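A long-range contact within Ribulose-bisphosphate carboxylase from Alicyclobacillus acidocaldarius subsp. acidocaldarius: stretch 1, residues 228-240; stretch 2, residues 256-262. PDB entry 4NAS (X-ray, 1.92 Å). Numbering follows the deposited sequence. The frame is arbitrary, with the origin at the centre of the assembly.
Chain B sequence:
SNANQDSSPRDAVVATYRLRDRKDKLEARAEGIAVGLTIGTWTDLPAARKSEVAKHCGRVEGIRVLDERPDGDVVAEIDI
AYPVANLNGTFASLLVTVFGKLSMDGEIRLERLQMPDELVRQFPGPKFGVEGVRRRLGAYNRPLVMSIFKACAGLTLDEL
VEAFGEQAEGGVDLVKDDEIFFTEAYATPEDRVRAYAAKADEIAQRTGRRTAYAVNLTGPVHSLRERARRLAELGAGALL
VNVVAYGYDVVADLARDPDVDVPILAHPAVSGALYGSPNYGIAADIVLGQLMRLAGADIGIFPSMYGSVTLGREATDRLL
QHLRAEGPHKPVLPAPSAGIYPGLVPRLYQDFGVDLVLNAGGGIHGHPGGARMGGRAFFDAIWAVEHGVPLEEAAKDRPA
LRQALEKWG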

# COMPACT_ATOMS: atom_id res chain seq x y z
N ALA B 228 13.48 12.01 -10.82
CA ALA B 228 14.50 11.69 -9.82
C ALA B 228 15.90 11.96 -10.38
O ALA B 228 16.81 12.46 -9.68
CB ALA B 228 14.39 10.24 -9.40
N ARG B 229 16.07 11.62 -11.65
CA ARG B 229 17.36 11.79 -12.33
C ARG B 229 17.68 13.27 -12.49
O ARG B 229 18.83 13.69 -12.29
CB ARG B 229 17.34 11.15 -13.72
CG ARG B 229 17.23 9.64 -13.75
CD ARG B 229 17.39 9.16 -15.20
NE ARG B 229 17.08 7.75 -15.39
CZ ARG B 229 16.09 7.30 -16.16
NH1 ARG B 229 15.88 6.00 -16.29
NH2 ARG B 229 15.32 8.17 -16.81
N ARG B 230 16.68 14.06 -12.87
CA ARG B 230 16.88 15.49 -13.08
C ARG B 230 17.25 16.14 -11.77
O ARG B 230 18.16 16.96 -11.72
CB ARG B 230 15.64 16.16 -13.66
CG ARG B 230 15.27 15.74 -15.07
CD ARG B 230 14.25 16.70 -15.67
NE ARG B 230 13.12 16.95 -14.78
CZ ARG B 230 11.92 16.38 -14.90
NH1 ARG B 230 10.95 16.67 -14.04
NH2 ARG B 230 11.69 15.52 -15.89
N LEU B 231 16.53 15.75 -10.71
CA LEU B 231 16.70 16.37 -9.40
C LEU B 231 18.09 16.09 -8.86
O LEU B 231 18.71 16.97 -8.25
CB LEU B 231 15.61 15.92 -8.40
CG LEU B 231 14.19 16.37 -8.74
CD1 LEU B 231 13.13 15.83 -7.79
CD2 LEU B 231 14.10 17.90 -8.81
N ALA B 232 18.60 14.89 -9.11
CA ALA B 232 19.98 14.53 -8.77
C ALA B 232 20.97 15.40 -9.54
O ALA B 232 21.87 16.02 -8.96
CB ALA B 232 20.23 13.06 -9.08
N GLU B 233 20.79 15.44 -10.85
CA GLU B 233 21.63 16.25 -11.74
C GLU B 233 21.66 17.73 -11.33
O GLU B 233 22.66 18.41 -11.51
CB GLU B 233 21.14 16.10 -13.18
CG GLU B 233 21.37 14.69 -13.76
CD GLU B 233 20.52 14.39 -14.99
OE1 GLU B 233 20.65 13.28 -15.55
OE2 GLU B 233 19.71 15.26 -15.40
N LEU B 234 20.56 18.21 -10.76
CA LEU B 234 20.44 19.60 -10.34
C LEU B 234 21.07 19.86 -8.97
O LEU B 234 21.16 21.01 -8.54
CB LEU B 234 18.98 20.04 -10.34
CG LEU B 234 18.46 20.50 -11.70
CD1 LEU B 234 16.94 20.60 -11.68
CD2 LEU B 234 19.11 21.83 -12.08
N GLY B 235 21.48 18.80 -8.29
CA GLY B 235 22.23 18.98 -7.06
C GLY B 235 21.47 18.74 -5.76
O GLY B 235 21.92 19.16 -4.70
N ALA B 236 20.33 18.07 -5.85
CA ALA B 236 19.60 17.66 -4.65
C ALA B 236 20.50 16.84 -3.72
O ALA B 236 21.28 16.01 -4.18
CB ALA B 236 18.36 16.81 -5.06
N GLY B 237 20.41 17.06 -2.41
CA GLY B 237 21.16 16.24 -1.47
C GLY B 237 20.53 14.86 -1.26
O GLY B 237 21.22 13.87 -1.06
N ALA B 238 19.20 14.81 -1.29
CA ALA B 238 18.47 13.55 -1.15
C ALA B 238 17.09 13.70 -1.78
O ALA B 238 16.60 14.81 -1.98
CB ALA B 238 18.35 13.15 0.33
N LEU B 239 16.49 12.57 -2.12
CA LEU B 239 15.08 12.53 -2.50
C LEU B 239 14.23 12.06 -1.30
O LEU B 239 14.47 10.99 -0.73
CB LEU B 239 14.88 11.57 -3.68
CG LEU B 239 15.77 11.78 -4.92
CD1 LEU B 239 15.43 10.74 -5.99
CD2 LEU B 239 15.62 13.19 -5.49
N LEU B 240 13.25 12.88 -0.93
CA LEU B 240 12.24 12.54 0.06
C LEU B 240 11.17 11.71 -0.65
O LEU B 240 10.55 12.17 -1.61
CB LEU B 240 11.63 13.82 0.64
CG LEU B 240 10.49 13.64 1.65
CD1 LEU B 240 10.95 12.72 2.78
CD2 LEU B 240 9.96 14.98 2.21
N ARG B 256 17.64 1.30 -7.74
CA ARG B 256 18.47 0.49 -8.63
C ARG B 256 19.14 1.31 -9.75
O ARG B 256 20.21 0.95 -10.23
CB ARG B 256 17.67 -0.66 -9.24
CG ARG B 256 18.56 -1.77 -9.80
CD ARG B 256 17.75 -2.86 -10.49
NE ARG B 256 16.67 -3.41 -9.68
CZ ARG B 256 16.80 -4.42 -8.83
NH1 ARG B 256 17.97 -5.01 -8.66
NH2 ARG B 256 15.74 -4.85 -8.15
N ASP B 257 18.50 2.40 -10.15
CA ASP B 257 18.96 3.20 -11.29
C ASP B 257 20.24 4.02 -10.98
O ASP B 257 20.21 4.92 -10.14
CB ASP B 257 17.81 4.13 -11.70
CG ASP B 257 18.02 4.78 -13.05
OD1 ASP B 257 19.17 4.83 -13.55
OD2 ASP B 257 17.01 5.26 -13.60
N PRO B 258 21.35 3.72 -11.67
CA PRO B 258 22.63 4.41 -11.45
C PRO B 258 22.52 5.91 -11.67
O PRO B 258 23.17 6.69 -10.96
CB PRO B 258 23.53 3.80 -12.53
CG PRO B 258 22.96 2.44 -12.76
CD PRO B 258 21.48 2.64 -12.67
N ASP B 259 21.68 6.31 -12.62
CA ASP B 259 21.48 7.74 -12.91
C ASP B 259 20.70 8.49 -11.82
O ASP B 259 20.75 9.72 -11.78
CB ASP B 259 20.81 7.94 -14.27
CG ASP B 259 21.73 7.57 -15.43
OD1 ASP B 259 22.96 7.61 -15.26
OD2 ASP B 259 21.20 7.25 -16.52
N VAL B 260 19.98 7.77 -10.97
CA VAL B 260 19.39 8.38 -9.77
C VAL B 260 20.48 8.40 -8.71
O VAL B 260 20.53 7.58 -7.78
CB VAL B 260 18.10 7.67 -9.29
CG1 VAL B 260 17.50 8.40 -8.10
CG2 VAL B 260 17.09 7.63 -10.41
N ASP B 261 21.37 9.37 -8.87
CA ASP B 261 22.62 9.37 -8.15
C ASP B 261 22.52 10.25 -6.91
O ASP B 261 23.26 11.22 -6.75
CB ASP B 261 23.74 9.85 -9.07
CG ASP B 261 25.09 9.58 -8.50
OD1 ASP B 261 25.29 8.46 -7.98
OD2 ASP B 261 25.94 10.49 -8.56
N VAL B 262 21.59 9.90 -6.04
CA VAL B 262 21.28 10.72 -4.89
C VAL B 262 20.67 9.81 -3.80
O VAL B 262 19.96 8.86 -4.13
CB VAL B 262 20.28 11.79 -5.32
CG1 VAL B 262 19.12 11.14 -6.05
CG2 VAL B 262 19.77 12.57 -4.14

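Stretch 2 leaves a helix at Asp257, makes a type I turn from Asp257 to Val260, and packs against a helix and the strand that follows it; the contact buries 433 Å² in all. Val262 is the main bump. Its CA-to-CB bond points toward stretch 1, and its two methyls enter a hollow lined by the helix, the loop after it and the strand: CG1 lies 3.8 Å from Ala232 CB and 3.6 Å from Leu239 CG, while CG2 sits 3.4 Å from Ala238 CA and 3.6 Å from Gly237 O. Ala232 suits the helix surface here, since its single methyl leaves room for the backbone of stretch 2, with Asp261 N only 3.9 Å from Ala232 CB. Val260 makes a second, smaller bump: its CG1 is 3.8 Å from both Ala228 CB and Leu239 CD1, so Leu239 touches both valines. At the more exposed margin Arg229 extends past the turn, its CG 3.9 Å from Val260 CG2 and its CD 3.7 Å from Asp259 CB. Its guanidinium meets Asp257 edge-on in a salt bridge, NH1 to OD2 3.0 Å, with weak hydrogen bonds from NH1 and from NE (3.1 Å) to that same oxygen. The other carboxylate oxygen, Asp257 OD1, accepts a hydrogen bond from Asp259 N (3.1 Å), tying the side chain to its own turn.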